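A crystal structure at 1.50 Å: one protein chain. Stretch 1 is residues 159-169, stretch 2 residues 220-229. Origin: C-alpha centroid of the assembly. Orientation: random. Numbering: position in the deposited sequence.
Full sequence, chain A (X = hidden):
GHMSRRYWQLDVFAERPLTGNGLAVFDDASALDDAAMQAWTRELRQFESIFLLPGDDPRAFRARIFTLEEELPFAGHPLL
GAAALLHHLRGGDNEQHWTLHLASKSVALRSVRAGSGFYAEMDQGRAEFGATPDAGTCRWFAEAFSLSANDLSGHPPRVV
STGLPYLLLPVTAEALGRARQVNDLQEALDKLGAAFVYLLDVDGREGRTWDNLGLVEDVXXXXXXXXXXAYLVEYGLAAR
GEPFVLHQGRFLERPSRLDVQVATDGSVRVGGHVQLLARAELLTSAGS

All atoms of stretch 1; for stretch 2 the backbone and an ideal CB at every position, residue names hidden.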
# COMPACT_ATOMS: atom_id res chain seq x y z
N VAL A 159 3.23 -26.88 9.46
CA VAL A 159 2.07 -26.06 9.15
C VAL A 159 1.25 -25.99 10.43
O VAL A 159 0.88 -27.01 10.99
CB VAL A 159 1.26 -26.67 8.01
CG1 VAL A 159 0.02 -25.80 7.71
CG2 VAL A 159 2.14 -26.81 6.77
N VAL A 160 0.99 -24.77 10.90
CA VAL A 160 0.22 -24.55 12.12
C VAL A 160 -0.82 -23.47 11.81
O VAL A 160 -0.53 -22.52 11.09
CB VAL A 160 1.11 -24.12 13.30
CG1 VAL A 160 0.30 -24.06 14.58
CG2 VAL A 160 2.30 -25.10 13.47
N SER A 161 -2.02 -23.63 12.37
CA SER A 161 -3.17 -22.81 11.97
C SER A 161 -4.14 -22.57 13.11
O SER A 161 -4.46 -23.47 13.88
CB SER A 161 -3.92 -23.51 10.84
OG SER A 161 -4.92 -22.67 10.29
N THR A 162 -4.61 -21.33 13.23
CA THR A 162 -5.80 -21.01 14.01
C THR A 162 -6.90 -20.48 13.08
O THR A 162 -7.81 -19.78 13.53
CB THR A 162 -5.48 -19.97 15.10
OG1 THR A 162 -4.83 -18.83 14.51
CG2 THR A 162 -4.47 -20.50 16.09
N GLY A 163 -6.82 -20.86 11.81
CA GLY A 163 -7.73 -20.39 10.77
C GLY A 163 -7.03 -20.36 9.42
O GLY A 163 -7.38 -21.10 8.48
N LEU A 164 -5.99 -19.52 9.36
CA LEU A 164 -5.18 -19.36 8.17
C LEU A 164 -3.86 -20.12 8.38
O LEU A 164 -3.05 -19.71 9.21
CB LEU A 164 -4.91 -17.87 7.94
CG LEU A 164 -4.11 -17.45 6.70
CD1 LEU A 164 -4.79 -17.88 5.41
CD2 LEU A 164 -3.90 -15.94 6.73
N PRO A 165 -3.65 -21.21 7.66
CA PRO A 165 -2.46 -22.05 7.87
C PRO A 165 -1.15 -21.44 7.37
O PRO A 165 -1.03 -21.07 6.20
CB PRO A 165 -2.79 -23.33 7.10
CG PRO A 165 -3.75 -22.92 6.04
CD PRO A 165 -4.51 -21.76 6.59
N TYR A 166 -0.18 -21.34 8.27
CA TYR A 166 1.17 -20.91 7.94
C TYR A 166 2.12 -22.09 8.01
O TYR A 166 2.02 -22.89 8.92
CB TYR A 166 1.66 -19.86 8.93
CG TYR A 166 0.97 -18.53 8.79
CD1 TYR A 166 -0.25 -18.29 9.40
CD2 TYR A 166 1.53 -17.51 8.02
CE1 TYR A 166 -0.89 -17.07 9.28
CE2 TYR A 166 0.90 -16.28 7.89
CZ TYR A 166 -0.31 -16.07 8.52
OH TYR A 166 -0.95 -14.86 8.38
N LEU A 167 3.02 -22.19 7.05
CA LEU A 167 4.21 -23.02 7.21
C LEU A 167 5.17 -22.20 8.07
O LEU A 167 5.67 -21.19 7.63
CB LEU A 167 4.84 -23.32 5.85
CG LEU A 167 5.73 -24.55 5.63
CD1 LEU A 167 6.91 -24.21 4.70
CD2 LEU A 167 6.19 -25.23 6.91
N LEU A 168 5.37 -22.63 9.31
CA LEU A 168 6.36 -22.02 10.18
C LEU A 168 7.72 -22.64 9.84
O LEU A 168 7.86 -23.86 9.86
CB LEU A 168 6.01 -22.24 11.65
CG LEU A 168 4.60 -21.81 12.08
CD1 LEU A 168 4.44 -22.00 13.58
CD2 LEU A 168 4.31 -20.36 11.69
N LEU A 169 8.67 -21.79 9.49
CA LEU A 169 9.99 -22.21 9.04
C LEU A 169 11.04 -21.68 10.00
O LEU A 169 11.47 -20.55 9.87
CB LEU A 169 10.27 -21.66 7.63
CG LEU A 169 11.46 -22.29 6.91
CD1 LEU A 169 11.18 -23.74 6.55
CD2 LEU A 169 11.82 -21.48 5.69
N UNK A 220 3.07 -6.79 11.52
CA UNK A 220 2.73 -7.59 12.69
C UNK A 220 1.48 -8.42 12.42
O UNK A 220 0.39 -7.86 12.31
CB UNK A 220 2.52 -6.69 13.91
N UNK A 221 1.64 -9.74 12.34
CA UNK A 221 0.63 -10.64 11.79
C UNK A 221 -0.08 -11.42 12.90
O UNK A 221 0.44 -12.42 13.38
CB UNK A 221 1.27 -11.61 10.79
N UNK A 222 -1.26 -10.95 13.29
CA UNK A 222 -2.02 -11.60 14.35
C UNK A 222 -2.45 -13.02 14.00
O UNK A 222 -2.59 -13.87 14.89
CB UNK A 222 -3.26 -10.76 14.68
N UNK A 223 -2.65 -13.28 12.71
CA UNK A 223 -3.11 -14.60 12.26
C UNK A 223 -1.99 -15.65 12.35
O UNK A 223 -2.28 -16.84 12.42
CB UNK A 223 -3.63 -14.51 10.82
N UNK A 224 -0.74 -15.18 12.34
CA UNK A 224 0.44 -16.05 12.53
C UNK A 224 0.89 -16.11 13.99
O UNK A 224 1.54 -17.07 14.41
CB UNK A 224 1.60 -15.56 11.66
N UNK A 225 0.54 -15.09 14.77
CA UNK A 225 0.96 -14.99 16.16
C UNK A 225 0.42 -16.15 16.98
O UNK A 225 1.12 -16.68 17.84
CB UNK A 225 0.50 -13.66 16.76
N UNK A 226 -0.83 -16.53 16.73
CA UNK A 226 -1.44 -17.65 17.41
C UNK A 226 -0.68 -18.94 17.14
O UNK A 226 -0.18 -19.55 18.08
CB UNK A 226 -2.90 -17.80 16.98
N UNK A 227 -0.60 -19.36 15.88
CA UNK A 227 0.18 -20.53 15.48
C UNK A 227 1.60 -20.54 16.03
O UNK A 227 2.06 -21.59 16.48
CB UNK A 227 0.23 -20.61 13.95
N UNK A 228 2.28 -19.40 15.98
CA UNK A 228 3.65 -19.31 16.47
C UNK A 228 3.69 -19.61 17.96
O UNK A 228 4.53 -20.39 18.41
CB UNK A 228 4.24 -17.93 16.19
N UNK A 229 2.78 -19.00 18.72
CA UNK A 229 2.71 -19.20 20.16
C UNK A 229 2.47 -20.66 20.48
O UNK A 229 3.12 -21.21 21.37
CB UNK A 229 1.61 -18.33 20.78

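Position 220 lies beyond the reach of stretch 1: nothing there comes within 5.5 Å of its ideal CB, so these coordinates set no preference. The residue is Ala-220.

Position 221 directly precedes the helix, where Ser, Thr, Asp or Asn is common. Its ideal CB points toward stretch 1, 4.6 Å from OH of Tyr-166, which leaves room for a short branch. Thr-221 occupies it; its CG2 lies 3.2 Å from Tyr-166 OH, and its side chain makes no capping bond.

Position 222 opens the helix at phi/psi -64/-29, angles open to any residue, and a CB would point away. Gly-222 is therefore not demanded by this contact.

At position 223 the ideal CB points toward stretch 1, 3.6 Å from Tyr-166 OH and 4.3 Å from Leu-164 CD2. A long side chain would have to steer around both, whereas a small one suits, particularly one with a polar atom to pair with the phenol. Ser-223, with chi1 in the p well, places OG 2.6 Å from Tyr-166 OH in a hydrogen bond. Its backbone O also accepts from a water, 2.8 Å from the water's O; the same water links to Thr-162 N (2.9 Å) and Leu-164 O (2.6 Å), bridging helix and loop.

At position 224 the CB points sideways but sits 3.7 Å from Tyr-166 CZ, so a small apolar group fits against the ring. Ala-224 supplies it: its CB is 3.7 Å from the ring centroid and 11° off the normal, a CH-pi contact over the face.

Position 225 points away, so stretch 1 sets no preference; it is Ala-225.

Position 226 points toward stretch 1, but its ideal CB would come within a tight 3.3 Å of Thr-162 CG2. The helical phi/psi, -61/-62, does not require glycine; the close approach favors it. Gly-226 leaves that space to the threonine methyl.

Position 227 faces an apolar surface: its ideal CB is 3.5 Å from Val-160 CG1 and 4.4 Å from Leu-168 CD1. A compact apolar side chain suits, and phi of -50° admits proline. Pro-227 covers more of its area with stretch 1 than any other residue here, bringing CB to 3.7 Å from Val-160 CG1.

Position 228 points away, yet its ideal CB is 4.8 Å from Leu-168 CD1, within range for a branched aliphatic. Val-228 reaches back, CG2 lying 4.0 Å from Leu-168 CD2.

Position 229, sideways and without a neighbor in stretch 1, could take many side chains; it is Ala-229.

Stretch 2, residues 220-229: ATGSAAGPVA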
# COMPACT_ATOMS: atom_id res chain seq x y z
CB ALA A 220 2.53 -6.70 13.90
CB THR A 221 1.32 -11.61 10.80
OG1 THR A 221 2.11 -10.87 9.86
CG2 THR A 221 0.32 -12.36 9.94
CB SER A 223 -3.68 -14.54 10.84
OG SER A 223 -2.78 -13.93 9.92
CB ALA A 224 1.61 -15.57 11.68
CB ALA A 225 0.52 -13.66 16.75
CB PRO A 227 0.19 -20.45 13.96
CG PRO A 227 -1.12 -19.80 13.65
CD PRO A 227 -1.31 -18.78 14.72
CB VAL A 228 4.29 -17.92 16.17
CG1 VAL A 228 5.56 -17.70 16.99
CG2 VAL A 228 4.62 -17.79 14.69
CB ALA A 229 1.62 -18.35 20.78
O HOH W 1 -3.79 -19.02 11.64
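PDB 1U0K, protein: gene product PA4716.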